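Local coordinates for anopheles gambiae adenosine kinase (PDB 3LOO), which phosphorylates adenosine to AMP as an adenosine kinase of the pfkB family, and is captured here with bis(adenosine)-5'-tetraphosphate, at residues A[29-34]-A[155-160]; A[101-106]-A[162-167]. One frame throughout, in Å; residues are numbered along the deposited sequence.

Interaction 1 lines the ligand pocket, while interaction 2 is a buried packing contact farther from the ligand; their centres lie about 10 Å apart. Strand 100-107 joins them. Its Phe103 supplies the ring of interaction 2, and Phe103 O probably accepts a hydrogen bond from Gly30 N, 3.0 Å away. Further along, Val106 CG1 packs 3.5 Å from Pro32 CG of interaction 1. The loop following strand 147-153 provides the second segment of both contacts, residues 155-160 first and 162-167 after them. Asn31 and Leu33 touch the adenine directly, whereas the side chain of Phe103 remains about 13 Å from the ligand.

Interaction 1 (A[29-34]-A[155-160]); sequences LGNPLL and AAANDF. With B4P (bis(adenosine)-5'-tetraphosphate), chain D.
The methyl group of Ala157 points at segment 29-34 and meets three consecutive side chains, those of Asn31, Pro32 and Leu33. Its CB lies 3.8 Å from Asn31 CB. Pro32 CD and Leu33 CD1 each come to 4.0 Å from the same Ala157 CB, so one small residue fills the tight part of the contact and alanine's compact methyl suits the place. The short 3-10 turn 156-158 presents it, closed by the backbone bond from Asn158 N to Ala155 O.

Asn31 and Leu33 also serve the ligand. With Asn31 CG anti to the carbonyl carbon (chi1 -52°), the amide swings toward the adenine, and ND2 donates to B4P N1A at 3.0 Å, nearly straight at 164°. An asparagine fits here because N1A is an acceptor and the amide offers an N-H; ND2 has a second, weak bond to Phe185 O, while OD1 is buried with no partner in the model. Leu33 branches between two tasks: CD1 turns to Ala157, and CD2 sits over the face of the adenine's six-membered ring, 3.7 Å from B4P C2A.

The packing is looser around Gly30, where a water spans the segments, donating to Gly30 O at 3.0 Å and to Ala157 O at 2.8 Å. Beyond Ala157, Asn158, whose CB is directed away from segment 29-34, is exposed.

Segment 29-34 leads from strand 26-29 of the large sheet to strand 33-39 of the smaller one, consistent with the crossing from main domain to lid in pfkB kinases. Pro32 rests on Leu115 of helix 110-122 and on Phe102 and Val106 of strand 100-107, and Asn31 leans on Val189 of helix 187-203.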
loop_
_atom_site.group_PDB
_atom_site.type_symbol
_atom_site.label_atom_id
_atom_site.label_comp_id
_atom_site.label_asym_id
_atom_site.label_seq_id
_atom_site.Cartn_x
_atom_site.Cartn_y
_atom_site.Cartn_z
ATOM N N LEU A 29 4.864 -0.998 -7.407
ATOM C CA LEU A 29 5.075 0.380 -7.805
ATOM C C LEU A 29 4.370 1.245 -6.761
ATOM O O LEU A 29 3.225 1.000 -6.452
ATOM C CB LEU A 29 4.418 0.663 -9.156
ATOM C CG LEU A 29 4.993 0.134 -10.472
ATOM C CD1 LEU A 29 4.966 -1.336 -10.494
ATOM C CD2 LEU A 29 4.055 0.659 -11.602
ATOM N N GLY A 30 5.065 2.247 -6.230
ATOM C CA GLY A 30 4.458 3.118 -5.242
ATOM C C GLY A 30 5.296 4.351 -4.950
ATOM O O GLY A 30 6.219 4.702 -5.713
ATOM N N ASN A 31 5.001 4.963 -3.803
ATOM C CA ASN A 31 5.630 6.184 -3.400
ATOM C C ASN A 31 6.498 5.899 -2.201
ATOM O O ASN A 31 5.969 5.618 -1.125
ATOM C CB ASN A 31 4.589 7.247 -2.957
ATOM C CG ASN A 31 3.490 7.469 -3.975
ATOM O OD1 ASN A 31 3.735 7.393 -5.197
ATOM N ND2 ASN A 31 2.272 7.799 -3.480
ATOM N N PRO A 32 7.828 5.976 -2.374
ATOM C CA PRO A 32 8.647 5.724 -1.186
ATOM C C PRO A 32 8.752 7.009 -0.373
ATOM O O PRO A 32 9.232 8.020 -0.869
ATOM C CB PRO A 32 10.014 5.311 -1.767
ATOM C CG PRO A 32 10.036 5.900 -3.158
ATOM C CD PRO A 32 8.624 6.298 -3.569
ATOM N N LEU A 33 8.356 6.924 0.898
ATOM C CA LEU A 33 8.216 8.071 1.734
ATOM C C LEU A 33 8.845 7.749 3.087
ATOM O O LEU A 33 8.754 6.604 3.555
ATOM C CB LEU A 33 6.713 8.334 1.949
ATOM C CG LEU A 33 5.804 9.289 1.158
ATOM C CD1 LEU A 33 6.213 9.615 -0.240
ATOM C CD2 LEU A 33 4.308 8.937 1.313
ATOM N N LEU A 34 9.453 8.762 3.707
ATOM C CA LEU A 34 9.940 8.643 5.072
ATOM C C LEU A 34 8.826 9.161 5.968
ATOM O O LEU A 34 8.388 10.314 5.814
ATOM C CB LEU A 34 11.215 9.483 5.265
ATOM C CG LEU A 34 11.886 9.438 6.673
ATOM C CD1 LEU A 34 12.337 8.004 7.109
ATOM C CD2 LEU A 34 13.086 10.411 6.772
ATOM N N ALA A 155 6.445 15.029 -2.971
ATOM C CA ALA A 155 7.713 15.640 -3.402
ATOM C C ALA A 155 8.399 14.760 -4.480
ATOM O O ALA A 155 7.816 14.604 -5.553
ATOM C CB ALA A 155 8.611 15.927 -2.177
ATOM N N ALA A 156 9.575 14.162 -4.225
ATOM C CA ALA A 156 10.266 13.380 -5.281
ATOM C C ALA A 156 9.476 12.166 -5.768
ATOM O O ALA A 156 9.606 11.747 -6.931
ATOM C CB ALA A 156 11.683 12.940 -4.842
ATOM N N ALA A 157 8.641 11.607 -4.899
ATOM C CA ALA A 157 7.791 10.477 -5.344
ATOM C C ALA A 157 6.901 10.883 -6.518
ATOM O O ALA A 157 6.516 10.027 -7.312
ATOM C CB ALA A 157 6.955 9.905 -4.207
ATOM N N ASN A 158 6.556 12.182 -6.598
ATOM C CA ASN A 158 5.809 12.718 -7.729
ATOM C C ASN A 158 6.637 12.886 -9.005
ATOM O O ASN A 158 6.064 13.108 -10.073
ATOM C CB ASN A 158 5.103 14.050 -7.386
ATOM C CG ASN A 158 3.685 14.097 -7.908
ATOM O OD1 ASN A 158 3.405 13.777 -9.081
ATOM N ND2 ASN A 158 2.777 14.467 -7.056
ATOM N N ASP A 159 7.957 12.768 -8.924
ATOM C CA ASP A 159 8.780 12.857 -10.120
ATOM C C ASP A 159 8.937 11.545 -10.869
ATOM O O ASP A 159 9.762 11.459 -11.744
ATOM C CB ASP A 159 10.160 13.445 -9.785
ATOM C CG ASP A 159 10.069 14.891 -9.265
ATOM O OD1 ASP A 159 9.008 15.508 -9.424
ATOM O OD2 ASP A 159 11.039 15.397 -8.668
ATOM N N PHE A 160 8.162 10.514 -10.522
ATOM C CA PHE A 160 8.261 9.237 -11.196
ATOM C C PHE A 160 7.794 9.390 -12.643
ATOM O O PHE A 160 6.774 10.020 -12.892
ATOM C CB PHE A 160 7.386 8.193 -10.500
ATOM C CG PHE A 160 7.486 6.813 -11.102
ATOM C CD1 PHE A 160 8.405 5.897 -10.600
ATOM C CD2 PHE A 160 6.666 6.428 -12.160
ATOM C CE1 PHE A 160 8.535 4.624 -11.160
ATOM C CE2 PHE A 160 6.779 5.155 -12.715
ATOM C CZ PHE A 160 7.709 4.247 -12.204
HETATM P PA B4P D . -1.831 3.491 8.275
HETATM O O1A B4P D . -1.040 3.308 9.561
HETATM O O2A B4P D . -2.761 4.700 8.186
HETATM O O3A B4P D . -2.823 2.232 8.197
HETATM P PB B4P D . -2.804 1.232 6.956
HETATM O O1B B4P D . -1.519 0.401 6.927
HETATM O O2B B4P D . -3.313 1.876 5.677
HETATM O O3B B4P D . -3.970 0.398 7.799
HETATM P PG B4P D . -5.480 0.075 7.343
HETATM O O1G B4P D . -6.453 1.082 7.852
HETATM O O2G B4P D . -5.450 -0.088 5.836
HETATM O O3G B4P D . -5.787 -1.357 7.991
HETATM P PD B4P D . -6.768 -1.784 9.199
HETATM O O1D B4P D . -6.699 -0.730 10.242
HETATM O O2D B4P D . -8.098 -2.274 8.701
HETATM O O5E B4P D . -0.844 3.417 6.986
HETATM C C5E B4P D . 0.349 4.136 7.208
HETATM C C4E B4P D . 1.228 4.271 5.999
HETATM O O4E B4P D . 0.580 4.922 4.905
HETATM C C3E B4P D . 2.367 5.185 6.359
HETATM O O3E B4P D . 3.502 4.313 6.532
HETATM C C2E B4P D . 2.557 6.081 5.140
HETATM O O2E B4P D . 3.898 6.145 4.638
HETATM C C1E B4P D . 1.575 5.504 4.104
HETATM N N9A B4P D . 1.005 6.596 3.294
HETATM C C8A B4P D . 0.184 7.609 3.696
HETATM N N7A B4P D . -0.081 8.393 2.609
HETATM C C5A B4P D . 0.596 7.900 1.530
HETATM C C6A B4P D . 0.709 8.258 0.176
HETATM N N6A B4P D . 0.100 9.361 -0.360
HETATM N N1A B4P D . 1.502 7.512 -0.634
HETATM C C2A B4P D . 2.138 6.406 -0.173
HETATM N N3A B4P D . 2.033 6.037 1.114
HETATM C C4A B4P D . 1.266 6.757 1.974
HETATM O O5F B4P D . -5.918 -3.025 9.751
HETATM C C5F B4P D . -5.379 -4.016 8.883
HETATM C C4F B4P D . -5.091 -5.240 9.751
HETATM O O4F B4P D . -4.363 -4.895 10.944
HETATM C C3F B4P D . -6.376 -5.835 10.298
HETATM O O3F B4P D . -6.992 -6.640 9.300
HETATM C C2F B4P D . -5.882 -6.618 11.499
HETATM O O2F B4P D . -5.372 -7.903 11.089
HETATM C C1F B4P D . -4.759 -5.719 12.048
HETATM N N9B B4P D . -5.363 -4.843 13.101
HETATM C C8B B4P D . -5.720 -3.552 12.950
HETATM N N7B B4P D . -6.250 -3.056 14.094
HETATM C C5B B4P D . -6.248 -4.036 15.022
HETATM C C6B B4P D . -6.663 -4.152 16.345
HETATM N N6B B4P D . -7.207 -3.074 16.964
HETATM N N1B B4P D . -6.497 -5.339 17.008
HETATM C C2B B4P D . -5.950 -6.418 16.394
HETATM N N3B B4P D . -5.538 -6.367 15.096
HETATM C C4B B4P D . -5.667 -5.217 14.364
HETATM O O HOH W 1 7.187 7.322 -6.724
#

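Interaction 2 (A[101-106]-A[162-167]); sequences IFFGCV and PEHLRS
His164 NE2 gives its N-H to Gln127 O on strand 125-131, and this hydrogen bond holds the imidazole beside Phe103, whose CD1 is 3.9 Å from His164 NE2. The contact belongs to the alpha/beta core of the pfkB fold, where the turn 162-165 lies against strand 100-107 just ahead of helix 168-176. Histidine suits the spot because one ring can both reach a backbone carbonyl and pack beside an aromatic ring. The two rings are almost perpendicular, at 86°, with centroids 5.8 Å apart.

Phe103 reaches from the strand to the turn. Its chi1 of -66° sets CG anti to the carbonyl carbon, and the flat ring is then sandwiched: Ile101 CG2 covers one face and Leu165 the other. Phe103 also touches Tyr173 and Leu174 of helix 168-176. Ser167 occupies the N-cap of that helix, where its OG makes a weak hydrogen bond to Asn170 N. Leucine's branched end is well shaped to lie on an aromatic face: Leu165 CD2 forms a CH-pi contact 3.7 Å from the Phe103 centroid, 17° off the ring normal, and approaches Phe103 CD2 to 3.6 Å.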
loop_
_atom_site.group_PDB
_atom_site.type_symbol
_atom_site.label_atom_id
_atom_site.label_comp_id
_atom_site.label_asym_id
_atom_site.label_seq_id
_atom_site.Cartn_x
_atom_site.Cartn_y
_atom_site.Cartn_z
ATOM N N ILE A 101 10.742 -6.709 -6.061
ATOM C CA ILE A 101 11.350 -5.520 -6.627
ATOM C C ILE A 101 10.423 -4.292 -6.382
ATOM O O ILE A 101 9.218 -4.393 -6.606
ATOM C CB ILE A 101 11.535 -5.679 -8.145
ATOM C CG1 ILE A 101 12.539 -6.827 -8.447
ATOM C CG2 ILE A 101 12.059 -4.383 -8.750
ATOM C CD1 ILE A 101 12.454 -7.262 -9.895
ATOM N N PHE A 102 10.987 -3.181 -5.901
ATOM C CA PHE A 102 10.214 -1.949 -5.690
ATOM C C PHE A 102 10.607 -0.850 -6.693
ATOM O O PHE A 102 11.789 -0.527 -6.827
ATOM C CB PHE A 102 10.333 -1.437 -4.224
ATOM C CG PHE A 102 9.557 -0.120 -3.975
ATOM C CD1 PHE A 102 8.183 -0.133 -3.820
ATOM C CD2 PHE A 102 10.204 1.078 -3.940
ATOM C CE1 PHE A 102 7.444 1.052 -3.636
ATOM C CE2 PHE A 102 9.469 2.301 -3.753
ATOM C CZ PHE A 102 8.084 2.267 -3.601
ATOM N N PHE A 103 9.611 -0.268 -7.373
ATOM C CA PHE A 103 9.822 0.914 -8.216
ATOM C C PHE A 103 9.097 2.125 -7.613
ATOM O O PHE A 103 7.897 2.043 -7.297
ATOM C CB PHE A 103 9.285 0.744 -9.641
ATOM C CG PHE A 103 9.994 -0.295 -10.476
ATOM C CD1 PHE A 103 11.352 -0.159 -10.796
ATOM C CD2 PHE A 103 9.276 -1.354 -11.018
ATOM C CE1 PHE A 103 12.001 -1.092 -11.601
ATOM C CE2 PHE A 103 9.914 -2.307 -11.845
ATOM C CZ PHE A 103 11.291 -2.156 -12.129
ATOM N N GLY A 104 9.822 3.230 -7.494
ATOM C CA GLY A 104 9.245 4.528 -7.126
ATOM C C GLY A 104 10.380 5.537 -7.182
ATOM O O GLY A 104 11.535 5.154 -7.447
ATOM N N CYS A 105 10.059 6.811 -6.952
ATOM C CA CYS A 105 11.039 7.900 -7.073
ATOM C C CYS A 105 11.372 8.602 -5.759
ATOM O O CYS A 105 10.469 8.992 -4.974
ATOM C CB CYS A 105 10.571 8.921 -8.126
ATOM S SG CYS A 105 11.868 10.147 -8.623
ATOM N N VAL A 106 12.677 8.777 -5.529
ATOM C CA VAL A 106 13.197 9.392 -4.308
ATOM C C VAL A 106 14.075 10.565 -4.730
ATOM O O VAL A 106 14.357 10.740 -5.930
ATOM C CB VAL A 106 14.048 8.424 -3.422
ATOM C CG1 VAL A 106 13.199 7.266 -2.818
ATOM C CG2 VAL A 106 15.279 7.886 -4.186
ATOM N N PRO A 162 7.086 7.199 -16.518
ATOM C CA PRO A 162 6.981 5.915 -17.229
ATOM C C PRO A 162 8.306 5.474 -17.846
ATOM O O PRO A 162 8.545 4.286 -18.009
ATOM C CB PRO A 162 5.966 6.212 -18.336
ATOM C CG PRO A 162 5.109 7.309 -17.776
ATOM C CD PRO A 162 5.980 8.125 -16.866
ATOM N N GLU A 163 9.161 6.438 -18.166
ATOM C CA GLU A 163 10.430 6.155 -18.801
ATOM C C GLU A 163 11.326 5.317 -17.886
ATOM O O GLU A 163 12.085 4.495 -18.371
ATOM C CB GLU A 163 11.161 7.449 -19.230
ATOM C CG GLU A 163 10.363 8.805 -19.186
ATOM C CD GLU A 163 9.044 8.807 -19.965
ATOM O OE1 GLU A 163 9.055 8.521 -21.187
ATOM O OE2 GLU A 163 7.991 9.104 -19.353
ATOM N N HIS A 164 11.224 5.504 -16.565
ATOM C CA HIS A 164 12.038 4.711 -15.613
ATOM C C HIS A 164 11.847 3.213 -15.841
ATOM O O HIS A 164 12.778 2.405 -15.681
ATOM C CB HIS A 164 11.707 5.082 -14.155
ATOM C CG HIS A 164 12.525 4.349 -13.130
ATOM N ND1 HIS A 164 13.890 4.521 -12.997
ATOM C CD2 HIS A 164 12.164 3.462 -12.170
ATOM C CE1 HIS A 164 14.333 3.767 -12.002
ATOM N NE2 HIS A 164 13.307 3.112 -11.484
ATOM N N LEU A 165 10.630 2.842 -16.211
ATOM C CA LEU A 165 10.312 1.449 -16.459
ATOM C C LEU A 165 10.780 0.962 -17.833
ATOM O O LEU A 165 10.763 -0.236 -18.090
ATOM C CB LEU A 165 8.819 1.199 -16.295
ATOM C CG LEU A 165 8.177 1.594 -14.963
ATOM C CD1 LEU A 165 6.688 1.240 -15.008
ATOM C CD2 LEU A 165 8.882 0.948 -13.751
ATOM N N ARG A 166 11.204 1.884 -18.695
ATOM C CA ARG A 166 11.591 1.534 -20.071
ATOM C C ARG A 166 13.089 1.313 -20.308
ATOM O O ARG A 166 13.478 1.044 -21.442
ATOM C CB ARG A 166 11.095 2.586 -21.066
ATOM C CG ARG A 166 9.677 2.365 -21.542
ATOM C CD ARG A 166 9.402 3.177 -22.817
ATOM N NE ARG A 166 9.153 4.593 -22.553
ATOM C CZ ARG A 166 8.001 5.078 -22.087
ATOM N NH1 ARG A 166 6.990 4.253 -21.812
ATOM N NH2 ARG A 166 7.859 6.382 -21.880
ATOM N N SER A 167 13.926 1.450 -19.282
ATOM C CA SER A 167 15.318 1.031 -19.431
ATOM C C SER A 167 15.358 -0.504 -19.672
ATOM O O SER A 167 14.430 -1.220 -19.309
ATOM C CB SER A 167 16.176 1.445 -18.230
ATOM O OG SER A 167 15.809 0.721 -17.063
#